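Local coordinates for protein beta-galactoside alpha-2,6-sialyltransferase (Photobacterium sp., PDB 2Z4T) that transfers sialic acid from its CMP-activated donor to the 6-hydroxyl of galactose in beta-galactosides such as lactose, at residues A[119-124]-A[148-153]; A[232-237]-A[448-453]; A[356-361]-A[399-404]. One frame throughout, in Å; residues are numbered along the deposited sequence.

Contact 1 of 3, residues A[119-124]-A[148-153]. With GAL (beta-D-galactopyranose), chain B; GLC (alpha-D-glucopyranose), chain C.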
loop_
_atom_site.group_PDB
_atom_site.type_symbol
_atom_site.label_atom_id
_atom_site.label_comp_id
_atom_site.label_asym_id
_atom_site.label_seq_id
_atom_site.Cartn_x
_atom_site.Cartn_y
_atom_site.Cartn_z
ATOM N N VAL A 119 -0.240 1.476 -11.272
ATOM C CA VAL A 119 -1.495 2.027 -10.767
ATOM C C VAL A 119 -1.834 1.402 -9.399
ATOM O O VAL A 119 -1.778 0.179 -9.235
ATOM C CB VAL A 119 -2.631 1.792 -11.773
ATOM C CG1 VAL A 119 -3.924 2.422 -11.290
ATOM C CG2 VAL A 119 -2.268 2.339 -13.167
ATOM N N TYR A 120 -2.173 2.239 -8.421
ATOM C CA TYR A 120 -2.466 1.777 -7.067
ATOM C C TYR A 120 -3.765 2.381 -6.553
ATOM O O TYR A 120 -3.893 3.610 -6.486
ATOM C CB TYR A 120 -1.360 2.197 -6.101
ATOM C CG TYR A 120 0.072 1.868 -6.503
ATOM C CD1 TYR A 120 0.714 0.758 -5.967
ATOM C CD2 TYR A 120 0.787 2.699 -7.373
ATOM C CE1 TYR A 120 2.027 0.444 -6.297
ATOM C CE2 TYR A 120 2.110 2.407 -7.713
ATOM C CZ TYR A 120 2.723 1.270 -7.160
ATOM O OH TYR A 120 4.019 0.952 -7.460
ATOM N N VAL A 121 -4.723 1.528 -6.182
ATOM C CA VAL A 121 -6.037 2.002 -5.785
ATOM C C VAL A 121 -6.475 1.374 -4.463
ATOM O O VAL A 121 -6.492 0.130 -4.301
ATOM C CB VAL A 121 -7.109 1.717 -6.874
ATOM C CG1 VAL A 121 -8.441 2.404 -6.538
ATOM C CG2 VAL A 121 -6.626 2.161 -8.272
ATOM N N ASP A 122 -6.861 2.241 -3.528
ATOM C CA ASP A 122 -7.415 1.806 -2.269
ATOM C C ASP A 122 -8.034 2.970 -1.496
ATOM O O ASP A 122 -7.540 4.099 -1.532
ATOM C CB ASP A 122 -6.334 1.121 -1.412
ATOM C CG ASP A 122 -6.852 0.729 -0.038
ATOM O OD1 ASP A 122 -7.934 0.103 0.040
ATOM O OD2 ASP A 122 -6.197 1.059 0.966
ATOM N N HIS A 123 -9.098 2.674 -0.765
ATOM C CA HIS A 123 -9.823 3.688 -0.023
ATOM C C HIS A 123 -9.617 3.446 1.465
ATOM O O HIS A 123 -9.981 4.300 2.275
ATOM C CB HIS A 123 -11.319 3.590 -0.326
ATOM C CG HIS A 123 -11.938 2.338 0.213
ATOM N ND1 HIS A 123 -11.762 1.107 -0.388
ATOM C CD2 HIS A 123 -12.673 2.114 1.330
ATOM C CE1 HIS A 123 -12.381 0.181 0.324
ATOM N NE2 HIS A 123 -12.940 0.766 1.372
ATOM N N ALA A 124 -9.063 2.282 1.816
ATOM C CA ALA A 124 -8.960 1.840 3.214
ATOM C C ALA A 124 -7.598 2.202 3.811
ATOM O O ALA A 124 -7.064 3.262 3.480
ATOM C CB ALA A 124 -9.233 0.360 3.323
ATOM N N TYR A 148 0.368 6.190 -10.672
ATOM C CA TYR A 148 -0.953 6.747 -10.488
ATOM C C TYR A 148 -1.544 6.130 -9.234
ATOM O O TYR A 148 -1.571 4.898 -9.087
ATOM C CB TYR A 148 -1.858 6.390 -11.666
ATOM C CG TYR A 148 -1.496 6.980 -13.009
ATOM C CD1 TYR A 148 -0.537 7.975 -13.132
ATOM C CD2 TYR A 148 -2.167 6.562 -14.166
ATOM C CE1 TYR A 148 -0.215 8.513 -14.376
ATOM C CE2 TYR A 148 -1.870 7.094 -15.399
ATOM C CZ TYR A 148 -0.896 8.075 -15.501
ATOM O OH TYR A 148 -0.590 8.600 -16.725
ATOM N N ILE A 149 -2.029 6.986 -8.343
ATOM C CA ILE A 149 -2.691 6.551 -7.134
ATOM C C ILE A 149 -4.114 7.077 -7.077
ATOM O O ILE A 149 -4.429 8.148 -7.630
ATOM C CB ILE A 149 -1.927 7.010 -5.868
ATOM C CG1 ILE A 149 -1.944 8.538 -5.718
ATOM C CG2 ILE A 149 -0.521 6.430 -5.856
ATOM C CD1 ILE A 149 -1.251 9.071 -4.443
ATOM N N ALA A 150 -4.984 6.310 -6.431
ATOM C CA ALA A 150 -6.277 6.828 -6.029
ATOM C C ALA A 150 -6.451 6.305 -4.626
ATOM O O ALA A 150 -6.835 5.144 -4.428
ATOM C CB ALA A 150 -7.384 6.351 -6.949
ATOM N N TRP A 151 -6.108 7.158 -3.661
ATOM C CA TRP A 151 -6.028 6.786 -2.238
ATOM C C TRP A 151 -7.005 7.596 -1.418
ATOM O O TRP A 151 -7.264 8.767 -1.708
ATOM C CB TRP A 151 -4.629 7.050 -1.670
ATOM C CG TRP A 151 -3.559 6.013 -1.982
ATOM C CD1 TRP A 151 -3.747 4.750 -2.475
ATOM C CD2 TRP A 151 -2.138 6.156 -1.790
ATOM N NE1 TRP A 151 -2.534 4.105 -2.618
ATOM C CE2 TRP A 151 -1.535 4.944 -2.201
ATOM C CE3 TRP A 151 -1.320 7.195 -1.313
ATOM C CZ2 TRP A 151 -0.150 4.737 -2.145
ATOM C CZ3 TRP A 151 0.061 6.994 -1.265
ATOM C CH2 TRP A 151 0.631 5.772 -1.664
ATOM N N GLY A 152 -7.527 6.993 -0.369
ATOM C CA GLY A 152 -8.397 7.727 0.538
ATOM C C GLY A 152 -7.707 8.314 1.753
ATOM O O GLY A 152 -8.058 9.393 2.192
ATOM N N ARG A 153 -6.721 7.614 2.297
ATOM C CA ARG A 153 -6.294 7.886 3.678
ATOM C C ARG A 153 -4.851 8.335 3.828
ATOM O O ARG A 153 -4.385 8.567 4.940
ATOM C CB ARG A 153 -6.574 6.667 4.576
ATOM C CG ARG A 153 -8.032 6.247 4.548
ATOM C CD ARG A 153 -8.583 5.967 5.911
ATOM N NE ARG A 153 -10.045 5.942 5.867
ATOM C CZ ARG A 153 -10.849 6.901 6.337
ATOM N NH1 ARG A 153 -10.354 7.995 6.925
ATOM N NH2 ARG A 153 -12.168 6.757 6.226
HETATM C C1 GAL B . -15.901 0.868 3.946
HETATM C C2 GAL B . -16.322 -0.254 3.000
HETATM C C3 GAL B . -15.914 -1.598 3.599
HETATM C C4 GAL B . -14.433 -1.584 4.000
HETATM C C5 GAL B . -14.087 -0.364 4.856
HETATM C C6 GAL B . -12.582 -0.206 5.094
HETATM O O2 GAL B . -17.719 -0.177 2.764
HETATM O O3 GAL B . -16.160 -2.644 2.671
HETATM O O4 GAL B . -13.654 -1.602 2.823
HETATM O O5 GAL B . -14.513 0.799 4.191
HETATM O O6 GAL B . -12.047 -1.235 5.901
HETATM C C1 GLC C . -16.753 6.124 3.940
HETATM C C2 GLC C . -15.403 5.569 4.403
HETATM C C3 GLC C . -15.214 4.179 3.798
HETATM C C4 GLC C . -16.410 3.247 4.071
HETATM C C5 GLC C . -17.731 3.973 3.697
HETATM C C6 GLC C . -19.091 3.284 3.933
HETATM O O1 GLC C . -16.824 6.192 2.519
HETATM O O2 GLC C . -14.319 6.374 3.999
HETATM O O3 GLC C . -13.994 3.645 4.241
HETATM O O4 GLC C . -16.217 2.079 3.297
HETATM O O5 GLC C . -17.768 5.229 4.369
HETATM O O6 GLC C . -19.042 2.022 4.566
HETATM O O HOH W 1 -11.279 3.586 5.121
#

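Contact 2 of 3, residues A[232-237]-A[448-453]. With C5P (cytidine-5'-monophosphate), chain D; GAL (beta-D-galactopyranose), chain B.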
loop_
_atom_site.group_PDB
_atom_site.type_symbol
_atom_site.label_atom_id
_atom_site.label_comp_id
_atom_site.label_asym_id
_atom_site.label_seq_id
_atom_site.Cartn_x
_atom_site.Cartn_y
_atom_site.Cartn_z
ATOM N N ASP A 232 -7.994 -5.565 2.332
ATOM C CA ASP A 232 -8.590 -4.476 3.082
ATOM C C ASP A 232 -8.241 -4.650 4.555
ATOM O O ASP A 232 -7.853 -3.692 5.225
ATOM C CB ASP A 232 -10.101 -4.508 2.874
ATOM C CG ASP A 232 -10.793 -3.297 3.444
ATOM O OD1 ASP A 232 -10.833 -3.143 4.696
ATOM O OD2 ASP A 232 -11.314 -2.512 2.618
ATOM N N GLY A 233 -8.355 -5.885 5.028
ATOM C CA GLY A 233 -7.962 -6.280 6.363
ATOM C C GLY A 233 -8.817 -7.473 6.769
ATOM O O GLY A 233 -8.892 -8.473 6.056
ATOM N N SER A 234 -9.497 -7.368 7.902
ATOM C CA SER A 234 -10.308 -8.464 8.394
ATOM C C SER A 234 -11.493 -8.714 7.466
ATOM O O SER A 234 -11.988 -9.830 7.393
ATOM C CB SER A 234 -10.762 -8.169 9.832
ATOM O OG SER A 234 -11.640 -7.055 9.894
ATOM N N ALA A 235 -11.911 -7.685 6.725
ATOM C CA ALA A 235 -13.065 -7.780 5.819
ATOM C C ALA A 235 -13.002 -8.985 4.907
ATOM O O ALA A 235 -14.008 -9.684 4.744
ATOM C CB ALA A 235 -13.240 -6.511 4.999
ATOM N N GLU A 236 -11.851 -9.264 4.298
ATOM C CA GLU A 236 -11.853 -10.454 3.450
ATOM C C GLU A 236 -11.935 -11.792 4.203
ATOM O O GLU A 236 -12.493 -12.776 3.668
ATOM C CB GLU A 236 -10.859 -10.438 2.266
ATOM C CG GLU A 236 -9.598 -9.714 2.405
ATOM C CD GLU A 236 -9.732 -8.222 2.210
ATOM O OE1 GLU A 236 -9.830 -7.750 1.063
ATOM O OE2 GLU A 236 -9.685 -7.515 3.237
ATOM N N TYR A 237 -11.466 -11.803 5.455
ATOM C CA TYR A 237 -11.527 -12.995 6.309
ATOM C C TYR A 237 -12.947 -13.319 6.791
ATOM O O TYR A 237 -13.300 -14.493 6.917
ATOM C CB TYR A 237 -10.479 -12.914 7.454
ATOM C CG TYR A 237 -9.111 -12.826 6.838
ATOM C CD1 TYR A 237 -8.644 -11.615 6.311
ATOM C CD2 TYR A 237 -8.318 -13.968 6.680
ATOM C CE1 TYR A 237 -7.411 -11.531 5.678
ATOM C CE2 TYR A 237 -7.066 -13.901 6.033
ATOM C CZ TYR A 237 -6.632 -12.687 5.532
ATOM O OH TYR A 237 -5.408 -12.603 4.901
ATOM N N ALA A 448 -11.090 -5.092 18.671
ATOM C CA ALA A 448 -10.807 -6.031 17.592
ATOM C C ALA A 448 -10.598 -5.286 16.283
ATOM O O ALA A 448 -11.409 -4.430 15.888
ATOM C CB ALA A 448 -11.962 -7.025 17.465
ATOM N N SER A 449 -9.512 -5.631 15.602
ATOM C CA SER A 449 -9.064 -4.884 14.449
ATOM C C SER A 449 -8.100 -5.728 13.667
ATOM O O SER A 449 -7.446 -6.623 14.234
ATOM C CB SER A 449 -8.323 -3.640 14.920
ATOM O OG SER A 449 -7.581 -3.067 13.848
ATOM N N SER A 450 -7.967 -5.410 12.384
ATOM C CA SER A 450 -6.957 -6.021 11.532
ATOM C C SER A 450 -5.549 -5.878 12.105
ATOM O O SER A 450 -4.666 -6.713 11.857
ATOM C CB SER A 450 -7.002 -5.412 10.135
ATOM O OG SER A 450 -8.329 -5.365 9.644
ATOM N N LEU A 451 -5.330 -4.834 12.892
ATOM C CA LEU A 451 -3.991 -4.594 13.405
ATOM C C LEU A 451 -3.541 -5.769 14.300
ATOM O O LEU A 451 -2.359 -6.131 14.307
ATOM C CB LEU A 451 -3.893 -3.213 14.084
ATOM C CG LEU A 451 -4.551 -3.017 15.459
ATOM C CD1 LEU A 451 -3.612 -3.486 16.588
ATOM C CD2 LEU A 451 -5.012 -1.561 15.680
ATOM N N TYR A 452 -4.492 -6.386 15.001
ATOM C CA TYR A 452 -4.218 -7.573 15.821
ATOM C C TYR A 452 -3.957 -8.855 15.034
ATOM O O TYR A 452 -3.559 -9.871 15.637
ATOM C CB TYR A 452 -5.314 -7.801 16.882
ATOM C CG TYR A 452 -5.330 -6.672 17.889
ATOM C CD1 TYR A 452 -4.303 -6.539 18.842
ATOM C CD2 TYR A 452 -6.330 -5.699 17.860
ATOM C CE1 TYR A 452 -4.307 -5.496 19.751
ATOM C CE2 TYR A 452 -6.333 -4.652 18.770
ATOM C CZ TYR A 452 -5.320 -4.546 19.708
ATOM O OH TYR A 452 -5.321 -3.485 20.608
ATOM N N PHE A 453 -4.182 -8.825 13.717
ATOM C CA PHE A 453 -3.815 -9.958 12.890
ATOM C C PHE A 453 -2.286 -10.034 12.763
ATOM O O PHE A 453 -1.740 -11.102 12.414
ATOM C CB PHE A 453 -4.460 -9.885 11.491
ATOM C CG PHE A 453 -5.964 -10.182 11.463
ATOM C CD1 PHE A 453 -6.499 -11.004 10.470
ATOM C CD2 PHE A 453 -6.838 -9.617 12.401
ATOM C CE1 PHE A 453 -7.872 -11.283 10.405
ATOM C CE2 PHE A 453 -8.210 -9.886 12.367
ATOM C CZ PHE A 453 -8.731 -10.732 11.353
HETATM O O3P C5P D . -9.634 -1.772 12.521
HETATM P P C5P D . -9.478 -2.252 11.126
HETATM O O1P C5P D . -10.380 -1.405 10.241
HETATM O O2P C5P D . -9.548 -3.761 11.014
HETATM O "O5'" C5P D . -7.976 -1.937 10.744
HETATM C "C5'" C5P D . -7.515 -1.946 9.410
HETATM C "C4'" C5P D . -6.182 -1.201 9.447
HETATM O "O4'" C5P D . -6.390 0.147 9.893
HETATM C "C3'" C5P D . -5.196 -1.765 10.453
HETATM O "O3'" C5P D . -4.369 -2.788 9.910
HETATM C "C2'" C5P D . -4.344 -0.563 10.748
HETATM O "O2'" C5P D . -3.486 -0.273 9.642
HETATM C "C1'" C5P D . -5.311 0.576 10.734
HETATM N N1 C5P D . -5.746 0.885 12.094
HETATM C C2 C5P D . -4.908 1.679 12.923
HETATM N N3 C5P D . -5.291 2.002 14.184
HETATM C C4 C5P D . -6.480 1.563 14.680
HETATM C C5 C5P D . -7.333 0.772 13.882
HETATM C C6 C5P D . -6.940 0.449 12.571
HETATM O O2 C5P D . -3.808 2.084 12.519
HETATM N N4 C5P D . -6.833 1.916 15.942
HETATM C C1 GAL B . -15.901 0.868 3.946
HETATM C C2 GAL B . -16.322 -0.254 3.000
HETATM C C3 GAL B . -15.914 -1.598 3.599
HETATM C C4 GAL B . -14.433 -1.584 4.000
HETATM C C5 GAL B . -14.087 -0.364 4.856
HETATM C C6 GAL B . -12.582 -0.206 5.094
HETATM O O2 GAL B . -17.719 -0.177 2.764
HETATM O O3 GAL B . -16.160 -2.644 2.671
HETATM O O4 GAL B . -13.654 -1.602 2.823
HETATM O O5 GAL B . -14.513 0.799 4.191
HETATM O O6 GAL B . -12.047 -1.235 5.901
#

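Contact 3 of 3, residues A[356-361]-A[399-404]. With C5P (cytidine-5'-monophosphate), chain D.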
loop_
_atom_site.group_PDB
_atom_site.type_symbol
_atom_site.label_atom_id
_atom_site.label_comp_id
_atom_site.label_asym_id
_atom_site.label_seq_id
_atom_site.Cartn_x
_atom_site.Cartn_y
_atom_site.Cartn_z
ATOM N N ASN A 356 4.376 2.553 29.141
ATOM C CA ASN A 356 3.408 3.189 28.255
ATOM C C ASN A 356 2.380 2.244 27.670
ATOM O O ASN A 356 2.708 1.135 27.227
ATOM C CB ASN A 356 4.147 3.920 27.141
ATOM C CG ASN A 356 5.277 4.749 27.679
ATOM O OD1 ASN A 356 5.087 5.557 28.591
ATOM N ND2 ASN A 356 6.468 4.520 27.163
ATOM N N PHE A 357 1.138 2.712 27.659
ATOM C CA PHE A 357 -0.005 1.930 27.233
ATOM C C PHE A 357 -0.633 2.623 26.036
ATOM O O PHE A 357 -0.902 3.820 26.099
ATOM C CB PHE A 357 -1.001 1.823 28.393
ATOM C CG PHE A 357 -2.393 1.412 27.986
ATOM C CD1 PHE A 357 -2.609 0.346 27.113
ATOM C CD2 PHE A 357 -3.495 2.059 28.531
ATOM C CE1 PHE A 357 -3.899 -0.036 26.753
ATOM C CE2 PHE A 357 -4.789 1.674 28.197
ATOM C CZ PHE A 357 -4.997 0.627 27.308
ATOM N N VAL A 358 -0.832 1.888 24.943
ATOM C CA VAL A 358 -1.555 2.423 23.801
ATOM C C VAL A 358 -2.896 1.724 23.708
ATOM O O VAL A 358 -2.949 0.495 23.649
ATOM C CB VAL A 358 -0.793 2.253 22.443
ATOM C CG1 VAL A 358 -1.697 2.667 21.244
ATOM C CG2 VAL A 358 0.496 3.054 22.430
ATOM N N PHE A 359 -3.975 2.496 23.740
ATOM C CA PHE A 359 -5.280 1.951 23.456
ATOM C C PHE A 359 -5.540 2.127 21.972
ATOM O O PHE A 359 -5.389 3.251 21.452
ATOM C CB PHE A 359 -6.382 2.626 24.276
ATOM C CG PHE A 359 -7.763 2.209 23.865
ATOM C CD1 PHE A 359 -8.344 1.070 24.400
ATOM C CD2 PHE A 359 -8.461 2.927 22.893
ATOM C CE1 PHE A 359 -9.615 0.667 24.001
ATOM C CE2 PHE A 359 -9.735 2.537 22.478
ATOM C CZ PHE A 359 -10.314 1.400 23.032
ATOM N N THR A 360 -5.924 1.041 21.286
ATOM C CA THR A 360 -6.247 1.128 19.862
ATOM C C THR A 360 -7.758 1.173 19.660
ATOM O O THR A 360 -8.477 0.305 20.158
ATOM C CB THR A 360 -5.614 -0.032 19.024
ATOM O OG1 THR A 360 -6.175 -1.300 19.400
ATOM C CG2 THR A 360 -4.132 -0.079 19.226
ATOM N N GLY A 361 -8.244 2.175 18.926
ATOM C CA GLY A 361 -9.696 2.374 18.780
ATOM C C GLY A 361 -10.268 1.731 17.536
ATOM O O GLY A 361 -9.543 1.132 16.754
ATOM N N ASP A 399 1.387 5.515 31.464
ATOM C CA ASP A 399 1.081 6.674 30.657
ATOM C C ASP A 399 0.150 6.224 29.538
ATOM O O ASP A 399 0.395 5.212 28.856
ATOM C CB ASP A 399 2.349 7.257 30.062
ATOM C CG ASP A 399 3.287 7.816 31.120
ATOM O OD1 ASP A 399 2.802 8.539 32.017
ATOM O OD2 ASP A 399 4.509 7.543 31.032
ATOM N N LEU A 400 -0.920 6.993 29.368
ATOM C CA LEU A 400 -2.008 6.657 28.475
ATOM C C LEU A 400 -1.782 7.265 27.092
ATOM O O LEU A 400 -1.602 8.481 26.978
ATOM C CB LEU A 400 -3.309 7.186 29.074
ATOM C CG LEU A 400 -4.613 6.946 28.315
ATOM C CD1 LEU A 400 -4.831 5.466 28.002
ATOM C CD2 LEU A 400 -5.755 7.512 29.149
ATOM N N PHE A 401 -1.824 6.409 26.056
ATOM C CA PHE A 401 -1.669 6.788 24.643
ATOM C C PHE A 401 -2.843 6.285 23.817
ATOM O O PHE A 401 -3.426 5.229 24.112
ATOM C CB PHE A 401 -0.363 6.228 24.083
ATOM C CG PHE A 401 0.868 6.893 24.652
ATOM C CD1 PHE A 401 1.566 7.834 23.911
ATOM C CD2 PHE A 401 1.317 6.585 25.920
ATOM C CE1 PHE A 401 2.684 8.458 24.416
ATOM C CE2 PHE A 401 2.440 7.209 26.454
ATOM C CZ PHE A 401 3.124 8.164 25.698
ATOM N N PHE A 402 -3.195 7.034 22.777
ATOM C CA PHE A 402 -4.349 6.682 21.955
ATOM C C PHE A 402 -4.016 6.601 20.478
ATOM O O PHE A 402 -3.327 7.462 19.952
ATOM C CB PHE A 402 -5.499 7.663 22.209
ATOM C CG PHE A 402 -6.710 7.469 21.311
ATOM C CD1 PHE A 402 -7.464 6.293 21.358
ATOM C CD2 PHE A 402 -7.111 8.480 20.448
ATOM C CE1 PHE A 402 -8.590 6.127 20.553
ATOM C CE2 PHE A 402 -8.232 8.330 19.644
ATOM C CZ PHE A 402 -8.981 7.149 19.694
ATOM N N LYS A 403 -4.537 5.569 19.823
ATOM C CA LYS A 403 -4.481 5.366 18.368
ATOM C C LYS A 403 -5.901 4.851 18.052
ATOM O O LYS A 403 -6.069 3.643 18.025
ATOM C CB LYS A 403 -3.445 4.256 18.153
ATOM C CG LYS A 403 -3.187 3.841 16.712
ATOM C CD LYS A 403 -2.834 5.082 15.898
ATOM C CE LYS A 403 -2.825 4.783 14.477
ATOM N NZ LYS A 403 -4.144 4.658 13.865
ATOM N N GLY A 404 -6.941 5.651 17.742
ATOM C CA GLY A 404 -7.184 6.428 16.531
ATOM C C GLY A 404 -7.093 5.287 15.533
ATOM O O GLY A 404 -6.084 5.251 14.854
HETATM O O3P C5P D . -9.634 -1.772 12.521
HETATM P P C5P D . -9.478 -2.252 11.126
HETATM O O1P C5P D . -10.380 -1.405 10.241
HETATM O O2P C5P D . -9.548 -3.761 11.014
HETATM O "O5'" C5P D . -7.976 -1.937 10.744
HETATM C "C5'" C5P D . -7.515 -1.946 9.410
HETATM C "C4'" C5P D . -6.182 -1.201 9.447
HETATM O "O4'" C5P D . -6.390 0.147 9.893
HETATM C "C3'" C5P D . -5.196 -1.765 10.453
HETATM O "O3'" C5P D . -4.369 -2.788 9.910
HETATM C "C2'" C5P D . -4.344 -0.563 10.748
HETATM O "O2'" C5P D . -3.486 -0.273 9.642
HETATM C "C1'" C5P D . -5.311 0.576 10.734
HETATM N N1 C5P D . -5.746 0.885 12.094
HETATM C C2 C5P D . -4.908 1.679 12.923
HETATM N N3 C5P D . -5.291 2.002 14.184
HETATM C C4 C5P D . -6.480 1.563 14.680
HETATM C C5 C5P D . -7.333 0.772 13.882
HETATM C C6 C5P D . -6.940 0.449 12.571
HETATM O O2 C5P D . -3.808 2.084 12.519
HETATM N N4 C5P D . -6.833 1.916 15.942
#

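Contact 1 of 3, residues A[119-124]-A[148-153]
Val-119 pairs with Tyr-148 at the start of two parallel strands, 119-122 and 148-151, whose axes run 4.8 Å apart and 2° from parallel. Its CG2 packs against Tyr-148 CB, while the Tyr-148 ring turns off toward helix 178-190. Tyr-120 N binds Tyr-148 O at 2.8 Å, and Tyr-120 O takes Ala-150 N; its ring, on the other face of the sheet, sends OH to Glu-118 and packs on helix 126-141. Val-121 CG1, anti to the backbone N (chi1 -172°), lies 4.1 Å from Ala-150 CB. Asp-122 N donates to Ala-150 O and continues the alternation, whose last step, Gly-152 N to Asp-122 O, is weak as the strands end. Asp-122 OD1 closes an Asx turn with Ala-124 N at 3.0 Å, met from above the carboxylate plane; its carboxylate is also held by Asn-201 and Thr-128. His-123 NE2 donates to galactose O4 at 2.9 Å and to O5, while water 1 joins His-123 O, Arg-153 NE (2.8 Å) and glucose O3. The aliphatic part of Arg-153 packs against Ala-124 O, with CG 3.3 Å away. The two strands are the paired strands of a beta-alpha-beta crossover through helix 126-141 in the GT-B fold, with the lactose acceptor bound at their carboxyl ends.

Contact 2 of 3, residues A[232-237]-A[448-453]
A single hydroxyl, Ser-450 OG, stands between the backbone of Ser-234 and the phosphate of CMP. It accepts from Ser-234 N at 2.9 Å. Its chi1 of -48°, anti to the carbonyl carbon, sets OG beside its own N-H, and that N-H donates to phosphate O2P at 2.7 Å and nearly straight; OG also faces O2P, but at a separation too short to be trusted. Gly-233 CA lies 3.4 Å from this hydroxyl, where a CB would collide with it, and the glycine's backbone angles (phi 153°) would themselves disfavour a side chain.

Beside the polar link, Ser-234 CB packs against Phe-453 CZ at 3.6 Å. Phe-453 then turns its edge to the face of Tyr-237 in a T-shaped stack, centroids 5.7 Å apart and planes at 65°. Tyr-237 OH is held by Asp-231 and by Arg-294 N, and Val-485 and Met-486 of helix 481-488 touch Tyr-237 and Phe-453 respectively.

Each segment carries its own ligand. Ser-449 OG donates to phosphate O3P and, as the acceptor of Leu-451 N, closes an ST turn. Asp-232 takes galactose with both carboxylate oxygens, OD1 accepting from O6 at 2.6 Å and OD2 from O4. Glu-236 holds the turn at Asp-232 and Gly-233 through two backbone N-H groups: OE1 accepts from Asp-232 N and OE2 from Gly-233 N at 2.8 Å. Acceptor O6, the hydroxyl that an alpha-2,6 linkage modifies, and the phosphate of the donor product CMP thus come together across this contact, as expected of the interdomain active-site cleft of a GT-B glycosyltransferase.

Contact 3 of 3, residues A[356-361]-A[399-404]
Lys-403 O is gripped from two sources, Gly-361 N and the exocyclic N4 of the cytosine of CMP, each at 2.8 Å. The amide of Gly-361 approaches tilted 29° from the carbonyl plane. N4 also donates to Gly-361 O at 2.9 Å, nearly straight at 170°, so the two strand ends share the amino group of the base. Strands 356-360 and 399-403 belong to a beta-alpha-beta unit in the parallel sheet of a Rossmann-like domain of the GT-B fold, and the nucleotide sits at their carboxyl ends. Lys-403 starts anti to its backbone N and then bends at chi2 and chi4, curling its chain alongside the base; NZ makes a weak bond to cytosine O2 and is held also by Ser-427 O.

Further back, Phe-357 N to Asp-399 O, Phe-401 N to Phe-357 O, Phe-359 N to Phe-401 O and Lys-403 N to Phe-359 O join the strands in alternation. At the far end, Asn-356 and Asp-399 lie side by side with amide and carboxylate nearly coplanar, both contributing to a magnesium site with Tyr-349, Ser-352 and Leu-354. Asn-356 CB packs on Phe-401 CE2 at 3.8 Å, and the Phe-401 ring meets Tyr-349 edge-to-face. On this same face Val-358 CG2 touches Phe-401 CB, the two side chains crossing at about a right angle, and Val-358 CG1 runs beside Lys-403 CB.

The reverse face is apolar and is covered by helices 371-386 and 410-417. There Phe-357 CD2 meets Leu-400 CD1 at 3.7 Å. Phe-359 and Phe-402 point the same way, edge against edge, with Phe-359 CD2 3.8 Å from Phe-402 CD1.

Contact 1 lies in the mixed sheet that holds strands 103-122 and 146-151, contact 3 in the six-stranded parallel sheet that holds strands 356-360 and 399-403; each pairs the two strands of a beta-alpha-beta unit with ligands at the strand ends. Contact 1 closes before contact 2 opens, and contact 3 is nested within the loop closed by contact 2, which spans both halves. Centres of contacts 1 and 2 are about 18 Å apart, those of 2 and 3 about 19 Å, those of 1 and 3 about 27 Å. Contact 2 shares galactose with contact 1 and CMP with contact 3, placing it where acceptor and donor sites meet between two Rossmann-like domains.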